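Side-chain contacts in tryptophan decarboxylase 1 (Oryza sativa subsp. japonica, PDB 6KHO), which catalyses the pyridoxal-phosphate-dependent decarboxylation of L-tryptophan to tryptamine and of 5-hydroxy-L-tryptophan to serotonin: residues A[268-273]-A[279-284]; A[358-363]-A[378-383]; A[390-395]-A[399-404]. All coordinates share one frame; numbering follows the deposited sequence.

Interaction 1: A[268-273]-A[279-284]; sequences ATVGTT and DPVGAV. With PLP (pyridoxal-5'-phosphate), chain C.
The first torsion of Asp279 (chi1 -66°) puts CG beside its own backbone N, so that carboxylate and amide both face Thr269. OD2 of Asp279 takes the N-H of Thr269 at 2.8 Å along a nearly straight path (175°), met from above the carboxylate plane, and Asp279 N gives its hydrogen to Thr269 O at 2.9 Å. Both polar backbone groups of Thr269 are thus served by one residue, whose OD1 goes on to Leu244 N. A leucine in place of Asp279 could still offer its amide but would probably leave the buried N-H of Thr269, and that of Leu244, without an acceptor.

Apolar contacts flank the pair: Val270 CG2 meets Val281 CG2 at 3.7 Å, the two side chains crossing at about a right angle, and Ala268 CB lies 4.3 Å from Val284 CG1. Past the strand end, Gly271 O comes within 3.7 Å of C2A of the cofactor.

Pro280, at the N-cap position, immediately precedes helix 281-289. The contact lies in the beta-alpha-beta unit of strand 262-269, this helix and parallel strand 294-298, with Val297 touching both Val270 and Val281 and helix 246-258 packing on Val284.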
loop_
_atom_site.group_PDB
_atom_site.type_symbol
_atom_site.label_atom_id
_atom_site.label_comp_id
_atom_site.label_asym_id
_atom_site.label_seq_id
_atom_site.Cartn_x
_atom_site.Cartn_y
_atom_site.Cartn_z
ATOM N N ALA A 268 -16.952 13.675 7.031
ATOM C CA ALA A 268 -17.771 13.248 8.159
ATOM C C ALA A 268 -17.285 11.885 8.628
ATOM O O ALA A 268 -16.965 11.022 7.805
ATOM C CB ALA A 268 -19.247 13.161 7.772
ATOM N N THR A 269 -17.218 11.685 9.943
ATOM C CA THR A 269 -16.724 10.430 10.502
ATOM C C THR A 269 -17.837 9.706 11.247
ATOM O O THR A 269 -18.508 10.299 12.101
ATOM C CB THR A 269 -15.537 10.663 11.446
ATOM O OG1 THR A 269 -14.473 11.289 10.727
ATOM C CG2 THR A 269 -15.018 9.316 12.017
ATOM N N VAL A 270 -18.020 8.426 10.931
ATOM C CA VAL A 270 -18.897 7.538 11.685
ATOM C C VAL A 270 -17.995 6.619 12.504
ATOM O O VAL A 270 -17.412 5.663 11.973
ATOM C CB VAL A 270 -19.841 6.748 10.774
ATOM C CG1 VAL A 270 -20.686 5.777 11.601
ATOM C CG2 VAL A 270 -20.732 7.705 9.991
ATOM N N GLY A 271 -17.878 6.900 13.804
ATOM C CA GLY A 271 -17.015 6.120 14.675
ATOM C C GLY A 271 -15.629 6.724 14.830
ATOM O O GLY A 271 -14.633 6.145 14.384
ATOM N N THR A 272 -15.541 7.879 15.479
ATOM C CA THR A 272 -14.256 8.556 15.581
ATOM C C THR A 272 -13.277 7.735 16.416
ATOM O O THR A 272 -13.663 6.919 17.252
ATOM C CB THR A 272 -14.401 9.939 16.224
ATOM O OG1 THR A 272 -14.904 9.785 17.553
ATOM C CG2 THR A 272 -15.329 10.850 15.405
ATOM N N THR A 273 -11.987 7.999 16.202
ATOM C CA THR A 273 -10.942 7.201 16.834
ATOM C C THR A 273 -10.912 7.406 18.344
ATOM O O THR A 273 -10.730 6.448 19.105
ATOM C CB THR A 273 -9.586 7.558 16.225
ATOM O OG1 THR A 273 -9.604 7.275 14.818
ATOM C CG2 THR A 273 -8.483 6.742 16.873
ATOM N N ASP A 279 -20.799 11.451 13.375
ATOM C CA ASP A 279 -21.302 12.650 12.714
ATOM C C ASP A 279 -22.633 12.345 12.021
ATOM O O ASP A 279 -22.819 11.245 11.491
ATOM C CB ASP A 279 -20.275 13.168 11.691
ATOM C CG ASP A 279 -18.969 13.662 12.339
ATOM O OD1 ASP A 279 -18.942 13.877 13.574
ATOM O OD2 ASP A 279 -17.962 13.855 11.609
ATOM N N PRO A 280 -23.590 13.300 12.011
ATOM C CA PRO A 280 -24.879 13.042 11.349
ATOM C C PRO A 280 -24.761 13.176 9.838
ATOM O O PRO A 280 -24.730 14.295 9.307
ATOM C CB PRO A 280 -25.796 14.117 11.945
ATOM C CG PRO A 280 -24.864 15.263 12.230
ATOM C CD PRO A 280 -23.514 14.669 12.563
ATOM N N VAL A 281 -24.705 12.035 9.141
ATOM C CA VAL A 281 -24.240 12.015 7.755
ATOM C C VAL A 281 -25.180 12.804 6.849
ATOM O O VAL A 281 -24.738 13.634 6.046
ATOM C CB VAL A 281 -24.077 10.563 7.263
ATOM C CG1 VAL A 281 -23.803 10.540 5.775
ATOM C CG2 VAL A 281 -22.960 9.847 8.040
ATOM N N GLY A 282 -26.485 12.528 6.937
ATOM C CA GLY A 282 -27.431 13.226 6.081
ATOM C C GLY A 282 -27.419 14.729 6.294
ATOM O O GLY A 282 -27.393 15.507 5.334
ATOM N N ALA A 283 -27.420 15.160 7.554
ATOM C CA ALA A 283 -27.431 16.594 7.825
ATOM C C ALA A 283 -26.168 17.277 7.309
ATOM O O ALA A 283 -26.227 18.428 6.859
ATOM C CB ALA A 283 -27.600 16.845 9.325
ATOM N N VAL A 284 -25.025 16.584 7.346
ATOM C CA VAL A 284 -23.783 17.154 6.825
ATOM C C VAL A 284 -23.853 17.294 5.308
ATOM O O VAL A 284 -23.431 18.309 4.742
ATOM C CB VAL A 284 -22.580 16.288 7.252
ATOM C CG1 VAL A 284 -21.320 16.675 6.478
ATOM C CG2 VAL A 284 -22.341 16.434 8.740
HETATM N N1 PLP C . -9.934 6.944 10.437
HETATM C C2 PLP C . -10.560 6.237 11.444
HETATM C C2A PLP C . -11.913 6.628 11.950
HETATM C C3 PLP C . -9.927 5.142 12.010
HETATM O O3 PLP C . -10.552 4.441 13.006
HETATM C C4 PLP C . -8.674 4.745 11.557
HETATM C C4A PLP C . -8.162 3.371 11.883
HETATM C C5 PLP C . -8.044 5.456 10.546
HETATM C C6 PLP C . -8.680 6.563 9.989
HETATM C C5A PLP C . -6.672 4.992 10.104
HETATM O O4P PLP C . -6.239 5.573 8.897
HETATM P P PLP C . -5.139 4.831 7.960
HETATM O O1P PLP C . -3.953 4.395 8.777
HETATM O O2P PLP C . -4.745 5.815 6.886
HETATM O O3P PLP C . -5.713 3.580 7.318
#

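Interaction 2: A[358-363]-A[378-383]. With PLP (pyridoxal-5'-phosphate), chain J; ACT (acetate ion), chain D.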
loop_
_atom_site.group_PDB
_atom_site.type_symbol
_atom_site.label_atom_id
_atom_site.label_comp_id
_atom_site.label_asym_id
_atom_site.label_seq_id
_atom_site.Cartn_x
_atom_site.Cartn_y
_atom_site.Cartn_z
ATOM N N GLU A 358 2.007 3.781 -23.033
ATOM C CA GLU A 358 1.933 2.900 -24.194
ATOM C C GLU A 358 2.150 1.440 -23.809
ATOM O O GLU A 358 1.464 0.543 -24.323
ATOM C CB GLU A 358 2.969 3.341 -25.231
ATOM C CG GLU A 358 3.010 2.496 -26.490
ATOM C CD GLU A 358 1.769 2.683 -27.349
ATOM O OE1 GLU A 358 1.344 3.848 -27.547
ATOM O OE2 GLU A 358 1.205 1.662 -27.802
ATOM N N TYR A 359 3.083 1.182 -22.891
ATOM C CA TYR A 359 3.449 -0.203 -22.589
ATOM C C TYR A 359 2.321 -0.974 -21.893
ATOM O O TYR A 359 2.349 -2.212 -21.883
ATOM C CB TYR A 359 4.747 -0.240 -21.766
ATOM C CG TYR A 359 4.579 -0.066 -20.267
ATOM C CD1 TYR A 359 4.302 1.174 -19.715
ATOM C CD2 TYR A 359 4.710 -1.150 -19.403
ATOM C CE1 TYR A 359 4.138 1.336 -18.345
ATOM C CE2 TYR A 359 4.562 -1.000 -18.031
ATOM C CZ TYR A 359 4.272 0.239 -17.506
ATOM O OH TYR A 359 4.120 0.387 -16.140
ATOM N N LEU A 360 1.304 -0.290 -21.373
ATOM C CA LEU A 360 0.181 -0.964 -20.725
ATOM C C LEU A 360 -1.052 -1.074 -21.610
ATOM O O LEU A 360 -2.045 -1.682 -21.184
ATOM C CB LEU A 360 -0.202 -0.239 -19.437
ATOM C CG LEU A 360 0.833 -0.247 -18.309
ATOM C CD1 LEU A 360 0.290 0.483 -17.094
ATOM C CD2 LEU A 360 1.188 -1.657 -17.947
ATOM N N LYS A 361 -1.026 -0.503 -22.816
ATOM C CA LYS A 361 -2.220 -0.488 -23.660
ATOM C C LYS A 361 -2.640 -1.900 -24.042
ATOM O O LYS A 361 -1.801 -2.773 -24.258
ATOM C CB LYS A 361 -1.975 0.356 -24.910
ATOM C CG LYS A 361 -1.962 1.849 -24.600
ATOM C CD LYS A 361 -1.667 2.691 -25.827
ATOM C CE LYS A 361 -1.703 4.171 -25.494
ATOM N NZ LYS A 361 -1.184 4.978 -26.634
ATOM N N ASN A 362 -3.955 -2.121 -24.112
ATOM C CA ASN A 362 -4.493 -3.427 -24.467
ATOM C C ASN A 362 -5.933 -3.263 -24.936
ATOM O O ASN A 362 -6.601 -2.264 -24.639
ATOM C CB ASN A 362 -4.424 -4.403 -23.284
ATOM C CG ASN A 362 -5.266 -3.945 -22.113
ATOM O OD1 ASN A 362 -6.431 -4.321 -21.984
ATOM N ND2 ASN A 362 -4.693 -3.084 -21.276
ATOM N N HIS A 363 -6.411 -4.279 -25.657
ATOM C CA HIS A 363 -7.727 -4.186 -26.282
ATOM C C HIS A 363 -8.837 -4.020 -25.245
ATOM O O HIS A 363 -9.757 -3.230 -25.449
ATOM C CB HIS A 363 -7.971 -5.412 -27.170
ATOM C CG HIS A 363 -6.980 -5.541 -28.292
ATOM N ND1 HIS A 363 -6.522 -4.453 -29.012
ATOM C CD2 HIS A 363 -6.347 -6.625 -28.809
ATOM C CE1 HIS A 363 -5.655 -4.864 -29.922
ATOM N NE2 HIS A 363 -5.531 -6.177 -29.820
ATOM N N VAL A 378 -3.302 5.725 -6.150
ATOM C CA VAL A 378 -2.102 6.536 -6.379
ATOM C C VAL A 378 -1.112 5.821 -7.298
ATOM O O VAL A 378 -0.619 6.399 -8.277
ATOM C CB VAL A 378 -1.459 6.916 -5.030
ATOM C CG1 VAL A 378 -0.036 7.467 -5.231
ATOM C CG2 VAL A 378 -2.356 7.931 -4.308
ATOM N N GLY A 379 -0.798 4.556 -7.006
ATOM C CA GLY A 379 0.273 3.852 -7.684
ATOM C C GLY A 379 -0.176 3.098 -8.930
ATOM O O GLY A 379 -1.318 3.197 -9.383
ATOM N N VAL A 380 0.757 2.326 -9.489
ATOM C CA VAL A 380 0.484 1.539 -10.690
ATOM C C VAL A 380 0.221 0.094 -10.277
ATOM O O VAL A 380 -0.909 -0.391 -10.398
ATOM C CB VAL A 380 1.631 1.635 -11.716
ATOM C CG1 VAL A 380 1.252 0.926 -13.028
ATOM C CG2 VAL A 380 1.964 3.097 -11.998
ATOM N N GLY A 381 1.249 -0.596 -9.766
ATOM C CA GLY A 381 1.077 -1.974 -9.342
ATOM C C GLY A 381 0.184 -2.106 -8.120
ATOM O O GLY A 381 -0.080 -1.144 -7.394
ATOM N N ARG A 382 -0.306 -3.328 -7.893
ATOM C CA ARG A 382 -1.171 -3.609 -6.752
ATOM C C ARG A 382 -1.272 -5.117 -6.556
ATOM O O ARG A 382 -1.265 -5.872 -7.532
ATOM C CB ARG A 382 -2.576 -3.006 -6.944
ATOM C CG ARG A 382 -3.292 -3.439 -8.240
ATOM C CD ARG A 382 -4.334 -2.406 -8.701
ATOM N NE ARG A 382 -5.096 -1.875 -7.577
ATOM C CZ ARG A 382 -6.122 -2.505 -7.013
ATOM N NH1 ARG A 382 -6.516 -3.682 -7.489
ATOM N NH2 ARG A 382 -6.756 -1.957 -5.987
ATOM N N ARG A 383 -1.366 -5.529 -5.288
ATOM C CA ARG A 383 -1.604 -6.904 -4.872
ATOM C C ARG A 383 -3.044 -7.321 -5.159
ATOM O O ARG A 383 -3.947 -6.497 -5.298
ATOM C CB ARG A 383 -1.369 -7.074 -3.362
ATOM C CG ARG A 383 0.074 -7.121 -2.925
ATOM C CD ARG A 383 0.165 -7.269 -1.393
ATOM N NE ARG A 383 -0.593 -8.421 -0.904
ATOM C CZ ARG A 383 -0.115 -9.651 -0.813
ATOM N NH1 ARG A 383 1.144 -9.924 -1.177
ATOM N NH2 ARG A 383 -0.897 -10.616 -0.348
HETATM N N1 PLP J . 9.033 3.696 -12.341
HETATM C C2 PLP J . 9.735 2.617 -12.826
HETATM C C2A PLP J . 11.122 2.795 -13.398
HETATM C C3 PLP J . 9.153 1.360 -12.775
HETATM O O3 PLP J . 9.861 0.292 -13.253
HETATM C C4 PLP J . 7.878 1.181 -12.227
HETATM C C4A PLP J . 7.589 -0.104 -11.502
HETATM C C5 PLP J . 7.176 2.283 -11.769
HETATM C C6 PLP J . 7.764 3.541 -11.819
HETATM C C5A PLP J . 5.779 2.110 -11.202
HETATM O O4P PLP J . 5.852 1.868 -9.825
HETATM P P PLP J . 4.614 1.463 -8.888
HETATM O O1P PLP J . 5.246 0.834 -7.672
HETATM O O2P PLP J . 3.883 2.745 -8.556
HETATM O O3P PLP J . 3.658 0.495 -9.535
HETATM C C ACT D . 5.032 -2.033 -13.473
HETATM O O ACT D . 4.795 -1.913 -12.208
HETATM O OXT ACT D . 4.549 -1.364 -14.442
HETATM C CH3 ACT D . 6.048 -3.159 -13.912
#
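Val380 is the meeting point of the two loops: its CG1 makes a loose apolar contact with Leu360 CD1 at 4.2 Å, and the hydroxyl Tyr359 OH merely lies near that methyl, 4.3 Å from Val380 CG1. The stronger interactions run to the bound groups. Gly381 N points almost straight (177°) at O3P of the pyridoxal phosphate, 2.7 Å away, while Val380 N makes a longer bond of 3.3 Å to O2P, so successive amides hold two different phosphate oxygens. Thr175 N and Ser176 OG of the second subunit bind the same cofactor.

The first torsion of Tyr359 (chi1 85°) places CG between the backbone N and the carbonyl carbon, sending the phenol out toward an acetate ion, probably from the crystallisation liquor, and His214 of the second subunit. Acetate OXT lies at the ring edge, in plane, a very short and doubtful 2.5 Å from Tyr359 OH. The phenol also bonds to His214 NE2, and the two rings meet at about 90°.

Behind these groups, Leu360 CG lies 3.5 Å above one face of the Tyr359 ring, toward its rim. Leu360 O is held by Asn362 ND2 at 3.0 Å, in the carbonyl plane. Lys361 forms a salt bridge with Glu358, whose OE2 bonds to His475 of the second subunit.

Acetate O lies 3.4 Å from C4A of the cofactor, so the ion bridges tyrosine and cofactor. That position fits the role of Tyr359 as the proton donor in an active site built from both subunits.

Interaction 3: A[390-395]-A[399-404]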
loop_
_atom_site.group_PDB
_atom_site.type_symbol
_atom_site.label_atom_id
_atom_site.label_comp_id
_atom_site.label_asym_id
_atom_site.label_seq_id
_atom_site.Cartn_x
_atom_site.Cartn_y
_atom_site.Cartn_z
ATOM N N TRP A 390 -12.849 -11.763 -0.289
ATOM C CA TRP A 390 -13.827 -12.739 -0.778
ATOM C C TRP A 390 -13.785 -14.026 0.046
ATOM O O TRP A 390 -14.830 -14.586 0.396
ATOM C CB TRP A 390 -13.572 -13.034 -2.258
ATOM C CG TRP A 390 -14.311 -14.236 -2.771
ATOM C CD1 TRP A 390 -15.639 -14.314 -3.082
ATOM C CD2 TRP A 390 -13.761 -15.542 -3.016
ATOM N NE1 TRP A 390 -15.953 -15.592 -3.498
ATOM C CE2 TRP A 390 -14.820 -16.364 -3.464
ATOM C CE3 TRP A 390 -12.482 -16.099 -2.880
ATOM C CZ2 TRP A 390 -14.634 -17.708 -3.807
ATOM C CZ3 TRP A 390 -12.293 -17.441 -3.233
ATOM C CH2 TRP A 390 -13.372 -18.228 -3.688
ATOM N N MET A 391 -12.588 -14.496 0.394
ATOM C CA MET A 391 -12.491 -15.747 1.148
ATOM C C MET A 391 -13.146 -15.633 2.521
ATOM O O MET A 391 -13.733 -16.601 3.019
ATOM C CB MET A 391 -11.034 -16.149 1.291
ATOM C CG MET A 391 -10.486 -16.817 0.049
ATOM S SD MET A 391 -9.052 -17.820 0.473
ATOM C CE MET A 391 -8.759 -18.607 -1.109
ATOM N N VAL A 392 -13.034 -14.468 3.157
ATOM C CA VAL A 392 -13.675 -14.263 4.454
ATOM C C VAL A 392 -15.193 -14.355 4.313
ATOM O O VAL A 392 -15.862 -15.078 5.065
ATOM C CB VAL A 392 -13.238 -12.912 5.057
ATOM C CG1 VAL A 392 -14.189 -12.487 6.174
ATOM C CG2 VAL A 392 -11.806 -13.006 5.566
ATOM N N MET A 393 -15.758 -13.621 3.350
ATOM C CA MET A 393 -17.206 -13.646 3.154
ATOM C C MET A 393 -17.683 -15.006 2.654
ATOM O O MET A 393 -18.720 -15.508 3.108
ATOM C CB MET A 393 -17.633 -12.548 2.174
ATOM C CG MET A 393 -17.660 -11.139 2.770
ATOM S SD MET A 393 -18.098 -9.838 1.581
ATOM C CE MET A 393 -16.733 -9.936 0.411
ATOM N N ARG A 394 -16.944 -15.617 1.719
ATOM C CA ARG A 394 -17.372 -16.891 1.139
ATOM C C ARG A 394 -17.325 -18.022 2.164
ATOM O O ARG A 394 -18.192 -18.902 2.161
ATOM C CB ARG A 394 -16.506 -17.248 -0.077
ATOM C CG ARG A 394 -16.866 -18.593 -0.768
ATOM C CD ARG A 394 -18.319 -18.534 -1.237
ATOM N NE ARG A 394 -18.752 -19.643 -2.091
ATOM C CZ ARG A 394 -19.694 -20.510 -1.745
ATOM N NH1 ARG A 394 -20.259 -20.413 -0.552
ATOM N NH2 ARG A 394 -20.059 -21.478 -2.577
ATOM N N THR A 395 -16.325 -18.027 3.045
ATOM C CA THR A 395 -16.187 -19.149 3.970
ATOM C C THR A 395 -17.109 -18.994 5.180
ATOM O O THR A 395 -17.769 -19.956 5.587
ATOM C CB THR A 395 -14.723 -19.295 4.413
ATOM O OG1 THR A 395 -13.869 -19.350 3.260
ATOM C CG2 THR A 395 -14.517 -20.579 5.241
ATOM N N ALA A 399 -24.222 -14.273 8.246
ATOM C CA ALA A 399 -24.741 -14.497 9.593
ATOM C C ALA A 399 -23.621 -14.561 10.625
ATOM O O ALA A 399 -23.734 -13.963 11.702
ATOM C CB ALA A 399 -25.593 -15.770 9.618
ATOM N N LYS A 400 -22.516 -15.258 10.306
ATOM C CA LYS A 400 -21.378 -15.321 11.220
ATOM C C LYS A 400 -20.678 -13.971 11.342
ATOM O O LYS A 400 -20.221 -13.601 12.432
ATOM C CB LYS A 400 -20.378 -16.381 10.750
ATOM C CG LYS A 400 -20.528 -17.751 11.402
ATOM C CD LYS A 400 -19.293 -18.606 11.119
ATOM C CE LYS A 400 -19.456 -20.044 11.592
ATOM N NZ LYS A 400 -20.546 -20.755 10.865
ATOM N N LEU A 401 -20.536 -13.242 10.228
ATOM C CA LEU A 401 -19.938 -11.912 10.304
ATOM C C LEU A 401 -20.780 -10.990 11.185
ATOM O O LEU A 401 -20.239 -10.207 11.979
ATOM C CB LEU A 401 -19.760 -11.318 8.898
ATOM C CG LEU A 401 -18.830 -12.044 7.913
ATOM C CD1 LEU A 401 -18.716 -11.326 6.574
ATOM C CD2 LEU A 401 -17.465 -12.234 8.487
ATOM N N GLN A 402 -22.109 -11.081 11.073
ATOM C CA GLN A 402 -22.974 -10.298 11.950
ATOM C C GLN A 402 -22.812 -10.711 13.411
ATOM O O GLN A 402 -22.752 -9.855 14.306
ATOM C CB GLN A 402 -24.433 -10.440 11.516
ATOM C CG GLN A 402 -24.752 -9.778 10.178
ATOM C CD GLN A 402 -26.183 -10.036 9.749
ATOM O OE1 GLN A 402 -26.680 -11.156 9.884
ATOM N NE2 GLN A 402 -26.855 -9.005 9.237
ATOM N N GLU A 403 -22.757 -12.017 13.684
ATOM C CA GLU A 403 -22.626 -12.445 15.077
ATOM C C GLU A 403 -21.262 -12.072 15.648
ATOM O O GLU A 403 -21.142 -11.842 16.855
ATOM C CB GLU A 403 -22.892 -13.948 15.201
ATOM C CG GLU A 403 -22.974 -14.504 16.643
ATOM C CD GLU A 403 -23.608 -13.542 17.670
ATOM O OE1 GLU A 403 -24.723 -13.012 17.429
ATOM O OE2 GLU A 403 -22.988 -13.327 18.736
ATOM N N HIS A 404 -20.231 -11.975 14.799
ATOM C CA HIS A 404 -18.929 -11.482 15.243
ATOM C C HIS A 404 -19.013 -10.023 15.702
ATOM O O HIS A 404 -18.484 -9.670 16.762
ATOM C CB HIS A 404 -17.896 -11.675 14.118
ATOM C CG HIS A 404 -16.864 -10.586 14.015
ATOM N ND1 HIS A 404 -15.810 -10.471 14.897
ATOM C CD2 HIS A 404 -16.703 -9.591 13.108
ATOM C CE1 HIS A 404 -15.057 -9.441 14.553
ATOM N NE2 HIS A 404 -15.579 -8.887 13.471
#
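Met391 O is gripped twice by Thr395, through the ordinary helical bond from its N at 3.0 Å and through OG1 at 2.8 Å. The threonine's first torsion (chi1 -52°) turns the hydroxyl back along the helix, and it arrives tilted 17° from the carbonyl plane. Both segments belong to the long helix 386-420 of this group II decarboxylase, a member of the fold type I class of pyridoxal-phosphate enzymes, and the helix is sharply bent between them: CA of Met393 and CA of Leu401 are 7.8 Å apart, whereas eight residues of straight alpha helix would span about 12 Å.

Leu401 fills the inner side of this bend. Its CB points toward segment 390-395, and its two methyls divide the contact, one going to Val392 and the other to Met393. The leucine side chain runs obliquely against Val392 but at about a right angle to Met393. Met393 offers its CG methylene; the chain runs on extended to SD, away from the leucine, and bends at chi3 (-63°), which turns the CE methyl. The interaction is wholly apolar.

Helix 133-149 closes over this inner side, with Met149 touching both Met393 and Leu401 and Trp145 lying on Met393. Ala112 of helix 110-122 packs on Val392. Other residues of segment 390-395 meet the second subunit, where Glu83 forms a salt bridge with Arg394 and Thr80 bonds through its hydroxyl to Thr395 OG1. Arg394 also lays its CB 3.8 Å above one face of the Trp390 ring, near the rim.

The apolar contacts are evenly spaced: Leu401 CD2 stands 4.0 Å from Val392 CG1, and Leu401 CD1 stands 4.0 Å from Met393 CG.

From the N terminus the three contacts follow one another in series, none nested in or crossing another. Interaction 1 closes a five-residue loop between strand 262-269 and helix 281-289, at the sheet. Interaction 2 closes a longer excursion of 14 residues that includes helix 363-366, and interaction 3 spans three residues at the bend of helix 386-420, which begins just after segment 378-383. None touches another; even interactions 2 and 3, the pair that comes closest, keep about 11 Å between nearest atoms. Interaction 1 borders one cofactor, interaction 2 the other, and interactions 2 and 3 both adjoin the second subunit.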